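Local coordinates for protein fumarate reductase iron-sulfur subunit (Mycolicibacterium smegmatis, PDB 7D6V) that probably carries electrons from succinate oxidation through its three iron-sulfur clusters toward the membrane quinone, as the iron-sulfur subunit of the succinate dehydrogenase Sdh1, at residues B[166-169]-B[173-176]; B[194-199]-B[233-238]; B[201-206]-B[226-231]; B[205-210]-B[219-224]. All coordinates share one frame; numbering follows the deposited sequence.

Interaction 1 (B[166-169]-B[173-176])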
loop_
_atom_site.group_PDB
_atom_site.type_symbol
_atom_site.label_atom_id
_atom_site.label_comp_id
_atom_site.label_asym_id
_atom_site.label_seq_id
_atom_site.Cartn_x
_atom_site.Cartn_y
_atom_site.Cartn_z
ATOM N N GLU B 166 11.352 20.383 11.571
ATOM C CA GLU B 166 12.387 19.730 12.361
ATOM C C GLU B 166 11.892 19.260 13.720
ATOM O O GLU B 166 12.569 18.452 14.362
ATOM C CB GLU B 166 13.575 20.670 12.554
ATOM C CG GLU B 166 13.217 21.974 13.232
ATOM C CD GLU B 166 14.393 22.594 13.951
ATOM O OE1 GLU B 166 15.501 22.610 13.376
ATOM O OE2 GLU B 166 14.213 23.064 15.095
ATOM N N ASN B 167 10.738 19.741 14.174
ATOM C CA ASN B 167 10.222 19.382 15.487
ATOM C C ASN B 167 9.107 18.349 15.442
ATOM O O ASN B 167 8.824 17.727 16.468
ATOM C CB ASN B 167 9.708 20.629 16.213
ATOM C CG ASN B 167 10.787 21.668 16.421
ATOM O OD1 ASN B 167 11.841 21.379 16.984
ATOM N ND2 ASN B 167 10.527 22.887 15.970
ATOM N N PHE B 168 8.471 18.152 14.291
ATOM C CA PHE B 168 7.304 17.290 14.167
ATOM C C PHE B 168 7.592 16.206 13.141
ATOM O O PHE B 168 8.067 16.500 12.040
ATOM C CB PHE B 168 6.077 18.110 13.760
ATOM C CG PHE B 168 4.784 17.358 13.835
ATOM C CD1 PHE B 168 4.357 16.810 15.026
ATOM C CD2 PHE B 168 3.980 17.226 12.718
ATOM C CE1 PHE B 168 3.162 16.130 15.101
ATOM C CE2 PHE B 168 2.784 16.548 12.789
ATOM C CZ PHE B 168 2.374 15.999 13.981
ATOM N N ALA B 169 7.301 14.957 13.503
ATOM C CA ALA B 169 7.569 13.840 12.607
ATOM C C ALA B 169 6.452 13.633 11.595
ATOM O O ALA B 169 6.708 13.146 10.489
ATOM C CB ALA B 169 7.786 12.559 13.411
ATOM N N PHE B 173 4.672 8.852 10.938
ATOM C CA PHE B 173 5.721 8.335 11.800
ATOM C C PHE B 173 5.315 8.282 13.265
ATOM O O PHE B 173 5.821 7.436 14.005
ATOM C CB PHE B 173 6.987 9.154 11.586
ATOM C CG PHE B 173 7.541 8.990 10.213
ATOM C CD1 PHE B 173 8.175 7.818 9.853
ATOM C CD2 PHE B 173 7.360 9.970 9.257
ATOM C CE1 PHE B 173 8.656 7.644 8.583
ATOM C CE2 PHE B 173 7.841 9.797 7.984
ATOM C CZ PHE B 173 8.488 8.633 7.647
ATOM N N HIS B 174 4.369 9.114 13.693
ATOM C CA HIS B 174 3.757 8.877 14.993
ATOM C C HIS B 174 2.889 7.625 14.969
ATOM O O HIS B 174 2.828 6.893 15.965
ATOM C CB HIS B 174 2.958 10.103 15.425
ATOM C CG HIS B 174 3.816 11.243 15.873
ATOM N ND1 HIS B 174 4.548 11.208 17.040
ATOM C CD2 HIS B 174 4.083 12.439 15.299
ATOM C CE1 HIS B 174 5.217 12.337 17.171
ATOM N NE2 HIS B 174 4.952 13.102 16.128
ATOM N N MET B 175 2.244 7.342 13.837
ATOM C CA MET B 175 1.566 6.062 13.672
ATOM C C MET B 175 2.557 4.907 13.712
ATOM O O MET B 175 2.256 3.839 14.252
ATOM C CB MET B 175 0.780 6.053 12.361
ATOM C CG MET B 175 -0.050 4.806 12.140
ATOM S SD MET B 175 -0.727 4.705 10.478
ATOM C CE MET B 175 0.768 4.502 9.522
ATOM N N ARG B 176 3.739 5.096 13.128
ATOM C CA ARG B 176 4.782 4.075 13.196
ATOM C C ARG B 176 5.249 3.852 14.631
ATOM O O ARG B 176 5.490 2.712 15.048
ATOM C CB ARG B 176 5.951 4.477 12.296
ATOM C CG ARG B 176 7.213 3.675 12.508
ATOM C CD ARG B 176 7.319 2.541 11.513
ATOM N NE ARG B 176 8.610 1.868 11.603
ATOM C CZ ARG B 176 8.767 0.603 11.972
ATOM N NH1 ARG B 176 7.714 -0.134 12.283
ATOM N NH2 ARG B 176 9.980 0.077 12.026
#

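Interaction 2 (B[194-199]-B[233-238]). With UQ1 (ubiquinone-1), chain H.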
loop_
_atom_site.group_PDB
_atom_site.type_symbol
_atom_site.label_atom_id
_atom_site.label_comp_id
_atom_site.label_asym_id
_atom_site.label_seq_id
_atom_site.Cartn_x
_atom_site.Cartn_y
_atom_site.Cartn_z
ATOM N N ALA B 194 8.601 10.131 21.848
ATOM C CA ALA B 194 7.503 10.536 20.977
ATOM C C ALA B 194 7.038 11.952 21.284
ATOM O O ALA B 194 6.604 12.672 20.380
ATOM C CB ALA B 194 6.337 9.559 21.109
ATOM N N GLN B 195 7.123 12.365 22.545
ATOM C CA GLN B 195 6.752 13.711 22.955
ATOM C C GLN B 195 7.920 14.685 22.874
ATOM O O GLN B 195 7.733 15.837 22.473
ATOM C CB GLN B 195 6.199 13.682 24.383
ATOM C CG GLN B 195 5.702 15.019 24.915
ATOM C CD GLN B 195 4.545 15.578 24.119
ATOM O OE1 GLN B 195 4.710 16.512 23.338
ATOM N NE2 GLN B 195 3.366 15.010 24.310
ATOM N N ASP B 196 9.126 14.242 23.227
ATOM C CA ASP B 196 10.240 15.166 23.404
ATOM C C ASP B 196 11.017 15.446 22.121
ATOM O O ASP B 196 11.420 16.590 21.890
ATOM C CB ASP B 196 11.188 14.637 24.479
ATOM C CG ASP B 196 10.551 14.614 25.851
ATOM O OD1 ASP B 196 9.815 15.567 26.178
ATOM O OD2 ASP B 196 10.783 13.648 26.606
ATOM N N GLU B 197 11.251 14.441 21.277
ATOM C CA GLU B 197 12.005 14.653 20.046
ATOM C C GLU B 197 11.170 14.604 18.780
ATOM O O GLU B 197 11.563 15.207 17.780
ATOM C CB GLU B 197 13.154 13.640 19.930
ATOM C CG GLU B 197 14.261 13.824 20.964
ATOM C CD GLU B 197 13.953 13.196 22.303
ATOM O OE1 GLU B 197 12.897 12.554 22.424
ATOM O OE2 GLU B 197 14.767 13.350 23.238
ATOM N N PHE B 198 10.036 13.916 18.786
ATOM C CA PHE B 198 9.199 13.819 17.601
ATOM C C PHE B 198 7.957 14.695 17.675
ATOM O O PHE B 198 7.151 14.684 16.741
ATOM C CB PHE B 198 8.819 12.360 17.355
ATOM C CG PHE B 198 10.004 11.442 17.284
ATOM C CD1 PHE B 198 10.946 11.587 16.281
ATOM C CD2 PHE B 198 10.189 10.449 18.228
ATOM C CE1 PHE B 198 12.042 10.754 16.216
ATOM C CE2 PHE B 198 11.283 9.613 18.166
ATOM C CZ PHE B 198 12.209 9.764 17.159
ATOM N N GLY B 199 7.793 15.461 18.751
ATOM C CA GLY B 199 6.793 16.506 18.818
ATOM C C GLY B 199 5.343 16.076 18.756
ATOM O O GLY B 199 4.556 16.670 18.017
ATOM N N ASP B 233 0.081 9.411 30.676
ATOM C CA ASP B 233 0.445 8.462 31.724
ATOM C C ASP B 233 1.853 8.732 32.227
ATOM O O ASP B 233 2.099 8.804 33.435
ATOM C CB ASP B 233 0.368 7.029 31.200
ATOM C CG ASP B 233 -1.020 6.456 31.248
ATOM O OD1 ASP B 233 -1.923 7.096 31.819
ATOM O OD2 ASP B 233 -1.195 5.344 30.717
ATOM N N ARG B 234 2.795 8.875 31.299
ATOM C CA ARG B 234 4.196 8.997 31.685
ATOM C C ARG B 234 4.551 10.371 32.245
ATOM O O ARG B 234 5.439 10.470 33.098
ATOM C CB ARG B 234 5.091 8.682 30.490
ATOM C CG ARG B 234 5.153 7.216 30.121
ATOM C CD ARG B 234 5.796 6.406 31.226
ATOM N NE ARG B 234 6.202 5.084 30.761
ATOM C CZ ARG B 234 5.389 4.037 30.684
ATOM N NH1 ARG B 234 4.118 4.157 31.045
ATOM N NH2 ARG B 234 5.844 2.871 30.249
ATOM N N LYS B 235 3.886 11.430 31.795
ATOM C CA LYS B 235 4.359 12.790 32.029
ATOM C C LYS B 235 3.366 13.694 32.740
ATOM O O LYS B 235 3.779 14.520 33.554
ATOM C CB LYS B 235 4.745 13.441 30.694
ATOM C CG LYS B 235 6.007 12.891 30.069
ATOM C CD LYS B 235 6.209 13.446 28.675
ATOM C CE LYS B 235 6.776 14.848 28.718
ATOM N NZ LYS B 235 8.226 14.848 29.043
ATOM N N TYR B 236 2.072 13.577 32.453
ATOM C CA TYR B 236 1.096 14.580 32.864
ATOM C C TYR B 236 0.035 14.010 33.797
ATOM O O TYR B 236 -1.112 14.458 33.785
ATOM C CB TYR B 236 0.434 15.213 31.642
ATOM C CG TYR B 236 1.411 15.724 30.614
ATOM C CD1 TYR B 236 2.363 16.674 30.947
ATOM C CD2 TYR B 236 1.382 15.255 29.311
ATOM C CE1 TYR B 236 3.258 17.141 30.015
ATOM C CE2 TYR B 236 2.274 15.719 28.371
ATOM C CZ TYR B 236 3.210 16.662 28.729
ATOM O OH TYR B 236 4.103 17.131 27.800
ATOM N N ASP B 237 0.398 13.033 34.614
ATOM C CA ASP B 237 -0.554 12.385 35.515
ATOM C C ASP B 237 -0.118 12.600 36.954
ATOM O O ASP B 237 0.864 11.976 37.400
ATOM C CB ASP B 237 -0.664 10.896 35.201
ATOM C CG ASP B 237 -2.043 10.341 35.486
ATOM O OD1 ASP B 237 -2.523 9.513 34.689
ATOM O OD2 ASP B 237 -2.648 10.729 36.504
ATOM N N PRO B 238 -0.804 13.450 37.719
ATOM C CA PRO B 238 -0.358 13.752 39.086
ATOM C C PRO B 238 -0.405 12.567 40.039
ATOM O O PRO B 238 0.005 12.691 41.196
ATOM C CB PRO B 238 -1.328 14.854 39.529
ATOM C CG PRO B 238 -1.840 15.438 38.258
ATOM C CD PRO B 238 -1.940 14.291 37.315
HETATM C C1 UQ1 H . 3.850 20.749 32.265
HETATM O O1 UQ1 H . 3.972 19.596 32.492
HETATM C C2 UQ1 H . 4.840 21.461 31.348
HETATM O O2 UQ1 H . 5.898 20.750 30.771
HETATM C CM2 UQ1 H . 7.151 21.034 31.325
HETATM C C3 UQ1 H . 4.675 22.949 31.060
HETATM O O3 UQ1 H . 5.582 23.604 30.220
HETATM C CM3 UQ1 H . 5.256 23.537 28.862
HETATM C C4 UQ1 H . 3.523 23.724 31.689
HETATM O O4 UQ1 H . 3.396 24.878 31.466
HETATM C C5 UQ1 H . 2.533 23.012 32.605
HETATM C CM5 UQ1 H . 1.378 23.784 33.235
HETATM C C6 UQ1 H . 2.700 21.525 32.895
HETATM C C7 UQ1 H . 1.709 20.808 33.805
HETATM C C8 UQ1 H . 0.580 20.266 32.932
HETATM C C9 UQ1 H . 0.007 19.116 33.202
HETATM C C10 UQ1 H . 0.465 18.295 34.405
HETATM C C11 UQ1 H . -1.116 18.604 32.306
#

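Interaction 3 (B[201-206]-B[226-231]). With F3S (Fe3-s4 cluster), chain G.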
loop_
_atom_site.group_PDB
_atom_site.type_symbol
_atom_site.label_atom_id
_atom_site.label_comp_id
_atom_site.label_asym_id
_atom_site.label_seq_id
_atom_site.Cartn_x
_atom_site.Cartn_y
_atom_site.Cartn_z
ATOM N N GLY B 201 3.184 16.658 20.878
ATOM C CA GLY B 201 2.378 17.754 21.381
ATOM C C GLY B 201 1.964 18.753 20.323
ATOM O O GLY B 201 0.976 19.467 20.515
ATOM N N TYR B 202 2.700 18.825 19.213
ATOM C CA TYR B 202 2.334 19.734 18.134
ATOM C C TYR B 202 1.024 19.331 17.481
ATOM O O TYR B 202 0.337 20.175 16.898
ATOM C CB TYR B 202 3.445 19.791 17.091
ATOM C CG TYR B 202 4.584 20.695 17.478
ATOM C CD1 TYR B 202 5.709 20.192 18.110
ATOM C CD2 TYR B 202 4.532 22.054 17.217
ATOM C CE1 TYR B 202 6.747 21.015 18.467
ATOM C CE2 TYR B 202 5.566 22.884 17.569
ATOM C CZ TYR B 202 6.670 22.361 18.194
ATOM O OH TYR B 202 7.707 23.189 18.550
ATOM N N CYS B 203 0.837 18.052 17.642
ATOM C CA CYS B 203 -0.400 17.561 17.052
ATOM C C CYS B 203 -1.588 18.034 17.875
ATOM O O CYS B 203 -1.809 17.557 18.990
ATOM C CB CYS B 203 -0.382 16.038 16.963
ATOM S SG CYS B 203 -1.871 15.315 16.237
ATOM N N ASN B 204 -2.519 18.990 17.267
ATOM C CA ASN B 204 -3.917 19.095 17.633
ATOM C C ASN B 204 -4.683 18.142 16.731
ATOM O O ASN B 204 -4.278 17.880 15.597
ATOM C CB ASN B 204 -4.426 20.537 17.522
ATOM C CG ASN B 204 -4.571 21.020 16.095
ATOM O OD1 ASN B 204 -3.936 20.512 15.178
ATOM N ND2 ASN B 204 -5.405 22.028 15.906
ATOM N N ILE B 205 -5.783 17.610 17.235
ATOM C CA ILE B 205 -6.305 16.350 16.719
ATOM C C ILE B 205 -7.412 16.588 15.704
ATOM O O ILE B 205 -8.347 15.791 15.582
ATOM C CB ILE B 205 -6.765 15.446 17.868
ATOM C CG1 ILE B 205 -7.889 16.117 18.639
ATOM C CG2 ILE B 205 -5.603 15.115 18.781
ATOM C CD1 ILE B 205 -8.505 15.209 19.585
ATOM N N THR B 206 -7.313 17.700 14.982
ATOM C CA THR B 206 -8.306 18.125 14.003
ATOM C C THR B 206 -8.584 17.102 12.902
ATOM O O THR B 206 -9.522 17.280 12.121
ATOM C CB THR B 206 -7.865 19.449 13.395
ATOM O OG1 THR B 206 -6.465 19.393 13.103
ATOM C CG2 THR B 206 -8.120 20.566 14.379
ATOM N N PRO B 226 -4.431 7.384 21.439
ATOM C CA PRO B 226 -3.839 6.436 22.400
ATOM C C PRO B 226 -2.417 6.779 22.803
ATOM O O PRO B 226 -2.059 6.635 23.980
ATOM C CB PRO B 226 -3.911 5.103 21.648
ATOM C CG PRO B 226 -5.058 5.253 20.750
ATOM C CD PRO B 226 -5.044 6.675 20.302
ATOM N N MET B 227 -1.590 7.244 21.865
ATOM C CA MET B 227 -0.222 7.601 22.220
ATOM C C MET B 227 -0.183 8.853 23.081
ATOM O O MET B 227 0.661 8.967 23.973
ATOM C CB MET B 227 0.630 7.783 20.967
ATOM C CG MET B 227 0.968 6.483 20.274
ATOM S SD MET B 227 2.094 5.442 21.222
ATOM C CE MET B 227 3.409 6.593 21.596
ATOM N N LYS B 228 -1.087 9.801 22.834
ATOM C CA LYS B 228 -1.177 10.969 23.703
ATOM C C LYS B 228 -1.592 10.568 25.111
ATOM O O LYS B 228 -1.086 11.116 26.095
ATOM C CB LYS B 228 -2.155 11.986 23.120
ATOM C CG LYS B 228 -1.580 12.808 21.986
ATOM C CD LYS B 228 -2.642 13.661 21.329
ATOM C CE LYS B 228 -2.045 14.570 20.268
ATOM N NZ LYS B 228 -1.508 15.833 20.835
ATOM N N GLU B 229 -2.507 9.607 25.226
ATOM C CA GLU B 229 -2.907 9.121 26.542
ATOM C C GLU B 229 -1.758 8.412 27.251
ATOM O O GLU B 229 -1.588 8.556 28.466
ATOM C CB GLU B 229 -4.118 8.203 26.408
ATOM C CG GLU B 229 -5.396 8.931 26.041
ATOM C CD GLU B 229 -5.866 9.872 27.134
ATOM O OE1 GLU B 229 -6.201 9.393 28.237
ATOM O OE2 GLU B 229 -5.895 11.096 26.895
ATOM N N ARG B 230 -0.957 7.640 26.515
ATOM C CA ARG B 230 0.209 6.995 27.120
ATOM C C ARG B 230 1.260 8.018 27.545
ATOM O O ARG B 230 1.883 7.885 28.609
ATOM C CB ARG B 230 0.792 5.975 26.147
ATOM C CG ARG B 230 -0.186 4.870 25.807
ATOM C CD ARG B 230 0.334 3.910 24.763
ATOM N NE ARG B 230 -0.636 2.849 24.514
ATOM C CZ ARG B 230 -0.321 1.595 24.214
ATOM N NH1 ARG B 230 0.946 1.229 24.115
ATOM N NH2 ARG B 230 -1.278 0.703 24.009
ATOM N N VAL B 231 1.470 9.051 26.730
ATOM C CA VAL B 231 2.390 10.118 27.105
ATOM C C VAL B 231 1.889 10.834 28.352
ATOM O O VAL B 231 2.677 11.217 29.221
ATOM C CB VAL B 231 2.592 11.091 25.927
ATOM C CG1 VAL B 231 3.300 12.351 26.387
ATOM C CG2 VAL B 231 3.380 10.421 24.821
HETATM FE FE1 F3S G . -2.187 15.828 11.239
HETATM FE FE3 F3S G . -4.085 14.122 12.078
HETATM FE FE4 F3S G . -2.686 15.462 13.942
HETATM S S1 F3S G . -4.290 15.720 10.539
HETATM S S2 F3S G . -2.212 17.416 12.908
HETATM S S3 F3S G . -1.822 13.915 12.455
HETATM S S4 F3S G . -4.852 14.848 14.094
#

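Interaction 4 (B[205-210]-B[219-224]). With F3S (Fe3-s4 cluster), chain G.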
loop_
_atom_site.group_PDB
_atom_site.type_symbol
_atom_site.label_atom_id
_atom_site.label_comp_id
_atom_site.label_asym_id
_atom_site.label_seq_id
_atom_site.Cartn_x
_atom_site.Cartn_y
_atom_site.Cartn_z
ATOM N N ILE B 205 -5.783 17.610 17.235
ATOM C CA ILE B 205 -6.305 16.350 16.719
ATOM C C ILE B 205 -7.412 16.588 15.704
ATOM O O ILE B 205 -8.347 15.791 15.582
ATOM C CB ILE B 205 -6.765 15.446 17.868
ATOM C CG1 ILE B 205 -7.889 16.117 18.639
ATOM C CG2 ILE B 205 -5.603 15.115 18.781
ATOM C CD1 ILE B 205 -8.505 15.209 19.585
ATOM N N THR B 206 -7.313 17.700 14.982
ATOM C CA THR B 206 -8.306 18.125 14.003
ATOM C C THR B 206 -8.584 17.102 12.902
ATOM O O THR B 206 -9.522 17.280 12.121
ATOM C CB THR B 206 -7.865 19.449 13.395
ATOM O OG1 THR B 206 -6.465 19.393 13.103
ATOM C CG2 THR B 206 -8.120 20.566 14.379
ATOM N N LYS B 207 -7.765 16.054 12.808
ATOM C CA LYS B 207 -8.116 14.799 12.144
ATOM C C LYS B 207 -8.154 14.887 10.619
ATOM O O LYS B 207 -8.671 13.980 9.968
ATOM C CB LYS B 207 -9.462 14.274 12.666
ATOM C CG LYS B 207 -9.584 12.765 12.721
ATOM C CD LYS B 207 -11.027 12.324 12.899
ATOM C CE LYS B 207 -11.438 12.345 14.358
ATOM N NZ LYS B 207 -10.797 11.254 15.139
ATOM N N CYS B 208 -7.607 15.945 10.013
ATOM C CA CYS B 208 -7.624 16.038 8.554
ATOM C C CYS B 208 -6.729 15.014 7.884
ATOM O O CYS B 208 -7.004 14.610 6.751
ATOM C CB CYS B 208 -7.221 17.438 8.096
ATOM S SG CYS B 208 -8.591 18.578 8.083
ATOM N N CYS B 209 -5.855 14.375 8.653
ATOM C CA CYS B 209 -5.049 13.282 8.107
ATOM C C CYS B 209 -5.949 12.062 7.770
ATOM O O CYS B 209 -6.117 11.716 6.600
ATOM C CB CYS B 209 -3.953 12.876 9.093
ATOM S SG CYS B 209 -4.558 12.067 10.593
ATOM N N THR B 210 -6.517 11.426 8.800
ATOM C CA THR B 210 -7.340 10.351 8.691
ATOM C C THR B 210 -8.211 10.638 7.641
ATOM O O THR B 210 -8.654 9.762 7.071
ATOM C CB THR B 210 -8.300 10.380 9.846
ATOM O OG1 THR B 210 -7.625 10.038 10.945
ATOM C CG2 THR B 210 -9.259 9.373 9.825
ATOM N N ILE B 219 -6.078 6.896 11.809
ATOM C CA ILE B 219 -4.800 7.402 12.305
ATOM C C ILE B 219 -4.981 8.126 13.633
ATOM O O ILE B 219 -4.257 7.872 14.601
ATOM C CB ILE B 219 -4.140 8.312 11.253
ATOM C CG1 ILE B 219 -4.036 7.587 9.911
ATOM C CG2 ILE B 219 -2.776 8.773 11.731
ATOM C CD1 ILE B 219 -3.583 8.462 8.777
ATOM N N THR B 220 -5.950 9.035 13.702
ATOM C CA THR B 220 -6.117 9.835 14.910
ATOM C C THR B 220 -6.691 9.007 16.053
ATOM O O THR B 220 -6.192 9.063 17.182
ATOM C CB THR B 220 -7.005 11.042 14.620
ATOM O OG1 THR B 220 -6.558 11.678 13.418
ATOM C CG2 THR B 220 -6.936 12.038 15.757
ATOM N N ASP B 221 -7.734 8.224 15.779
ATOM C CA ASP B 221 -8.447 7.541 16.852
ATOM C C ASP B 221 -7.691 6.324 17.371
ATOM O O ASP B 221 -7.750 6.024 18.569
ATOM C CB ASP B 221 -9.840 7.132 16.378
ATOM C CG ASP B 221 -10.849 8.256 16.493
ATOM O OD1 ASP B 221 -10.456 9.379 16.867
ATOM O OD2 ASP B 221 -12.041 8.016 16.212
ATOM N N ASN B 222 -6.984 5.606 16.501
ATOM C CA ASN B 222 -6.339 4.363 16.898
ATOM C C ASN B 222 -4.858 4.514 17.209
ATOM O O ASN B 222 -4.297 3.646 17.885
ATOM C CB ASN B 222 -6.511 3.304 15.802
ATOM C CG ASN B 222 -7.884 2.672 15.815
ATOM O OD1 ASN B 222 -8.711 2.975 16.669
ATOM N ND2 ASN B 222 -8.136 1.792 14.860
ATOM N N ALA B 223 -4.211 5.578 16.742
ATOM C CA ALA B 223 -2.782 5.757 16.965
ATOM C C ALA B 223 -2.452 7.007 17.762
ATOM O O ALA B 223 -1.747 6.921 18.772
ATOM C CB ALA B 223 -2.040 5.783 15.621
ATOM N N LEU B 224 -2.946 8.172 17.345
ATOM C CA LEU B 224 -2.468 9.426 17.917
ATOM C C LEU B 224 -3.050 9.683 19.301
ATOM O O LEU B 224 -2.317 10.036 20.229
ATOM C CB LEU B 224 -2.799 10.581 16.977
ATOM C CG LEU B 224 -2.304 10.396 15.548
ATOM C CD1 LEU B 224 -2.722 11.572 14.719
ATOM C CD2 LEU B 224 -0.799 10.218 15.513
HETATM FE FE1 F3S G . -2.187 15.828 11.239
HETATM FE FE3 F3S G . -4.085 14.122 12.078
HETATM FE FE4 F3S G . -2.686 15.462 13.942
HETATM S S1 F3S G . -4.290 15.720 10.539
HETATM S S2 F3S G . -2.212 17.416 12.908
HETATM S S3 F3S G . -1.822 13.915 12.455
HETATM S S4 F3S G . -4.852 14.848 14.094
#

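Interaction 1 (B[166-169]-B[173-176])
H174 leaves helix 171-181 and lays its imidazole beside F168 and A169 of the loop that precedes the helix. CG is anti to the carbonyl carbon (chi1 -74°), which sets the ring next to these two residues. CB packs on L224 of helix 219-235. Beyond it, CD2 of H174 reaches CE1 of F168 at 3.8 Å. At the tip, NE2 of H174 lies 3.7 Å from CE1 of F168 and 4.0 Å from CB of A169, while a weak hydrogen bond ties the same nitrogen to the backbone oxygen of F198. The F168 and H174 rings are inclined at 35° with centroids 5.3 Å apart, an oblique pairing. F173 also packs on A169: its CB sits 3.9 Å from CB of A169, and CD2 on its ring edge meets O of A169 at 3.5 Å, near the ring plane. That oxygen accepts a hydrogen bond from Q152. All four residues are buried, and F168 also touches C155 of the three-iron site. The arrangement is a loop folded back on its own following helix in the helical 4Fe-4S dicluster domain, beside the 3Fe-4S cluster.

Interaction 2 (B[194-199]-B[233-238])
D196 and K235 meet through a single salt bridge, NZ of K235 standing 3.4 Å from OD1 of D196. It is weak as a hydrogen bond, and the two side chains approach from opposite directions. Bends at chi3 and chi4 (79° and 76°) curl the lysine chain so that its ammonium group faces helix 191-196; E192 offers a second, long and weak, ion pair. D196 is exposed, so this link lies at the outer margin of the contact. Van der Waals packing lies further in. CG of Q195 touches CE of K235 at 4.0 Å, and it also meets OH of Y236 at 3.9 Å. The Q195 amide and the tyrosine ring are turned 66° from one another, with NE2 near the ring plane at its edge; OE1 of Q195 turns instead to a weak hydrogen bond with N of G201. The contact thus joins the last turn of helix 191-196 to the C-terminal end of helix 219-235, beside the bound quinone. Ligand contacts belong to Y236: its ring edge faces the quinone carbonyl, CE1 lying 3.6 Å from O1 of ubiquinone-1, and its CB lies 3.8 Å from the prenyl carbon C11. CB of K235 covers one face of the same ring, 3.8 Å above its centre.

Interaction 3 (B[201-206]-B[226-231])
The cysteine loop that holds the 3Fe-4S cluster is fastened to helix 219-235 by K228, whose side chain reaches C203 and I205. NZ of K228 donates to O of C203 at 2.5 Å, lying in the carbonyl plane with a C=O...N angle of 154°. The lysine is extended through chi3 and turns only at its last torsion (chi4 -85°), which directs the ammonium group onto the loop backbone. There it also hydrogen-bonds O of L200, so one nitrogen ties together the backbone oxygens of L200 and C203. The aliphatic part of the chain also packs on the loop: CE of K228 lies 3.9 Å from CG2 of I205 and 4.0 Å from CB of C203. Beyond CB, the sulfur of C203, anti to its backbone N, binds the iron FE4 at 2.4 Å. The backbone follows the cluster further, with CA of I205 3.4 Å from the sulfide S4. N204 is held by H156 through OD1, and E229, next to K228 on the helix, makes a salt bridge to R156 of the membrane anchor subunit. K228 is buried, with its polar tip served by backbone oxygens. Its probable positive charge would polarise the peptide group next to the ligating cysteine, and may help offset the negative charge of the thiolate-bound cluster.

Interaction 4 (B[205-210]-B[219-224])
The flat group in this contact is the carboxylate of D221, and it is engaged through one oxygen: NZ of K207 forms a salt bridge to OD1 at 2.6 Å and stays 3.6 Å from OD2. H207 of the membrane anchor subunit adds a weak hydrogen bond to the same OD1. The loop carries part of the Cys-x5-Cys-x3-Cys-Pro motif of succinate dehydrogenase iron-sulfur subunits, with C203 and C209 serving the 3Fe-4S cluster and C213 the 4Fe-4S cluster; it packs on the first turns of helix 219-235. K207 folds over at chi3 and chi4 (-84° and -72°) to reach the helix at nearly a right angle to D221, and on the way its CG passes 3.3 Å from OG1 of T220. That hydroxyl is central: it shares a hydrogen bond with OG1 of T210 at 3.2 Å, either able to donate, and lies 3.5 Å from SG of C209. The methyl CG2 of T220 packs on CB of I205. C209 binds the iron FE3 through SG at 2.6 Å, its sulfur held between backbone N and carbonyl carbon (chi1 69°) and backed by CB of I219. Just before it, C208 turns away from the helix and forms a disulfide with C132 of the membrane anchor subunit. The helix opens with a wider pi-type turn, O of I219 accepting from N of both A223 and L224, and CD1 of L224 rests 3.4 Å from the sulfide S3.

Helix 219-235 is common to interactions 2, 3 and 4, which follow it from the 3Fe-4S cluster to the quinone. Interactions 3 and 4, with centres 9 Å apart, share I205 and T206 and supply two iron ligands; CD1 of L224 lies 4.1 Å from SG of C203. Interaction 2, also about 9 Å from interaction 3 between centres, lies at the ubiquinone end, where Y236 touches the ligand, and NE2 of Q195 comes 3.4 Å from CG1 of V231. Interaction 1 touches all three: N of A169 probably hydrogen-bonds O of F198 at 3.3 Å, CD1 of F168 packs 3.7 Å from CB of Y202, and CA of M175 meets CB of A223 at 4.1 Å.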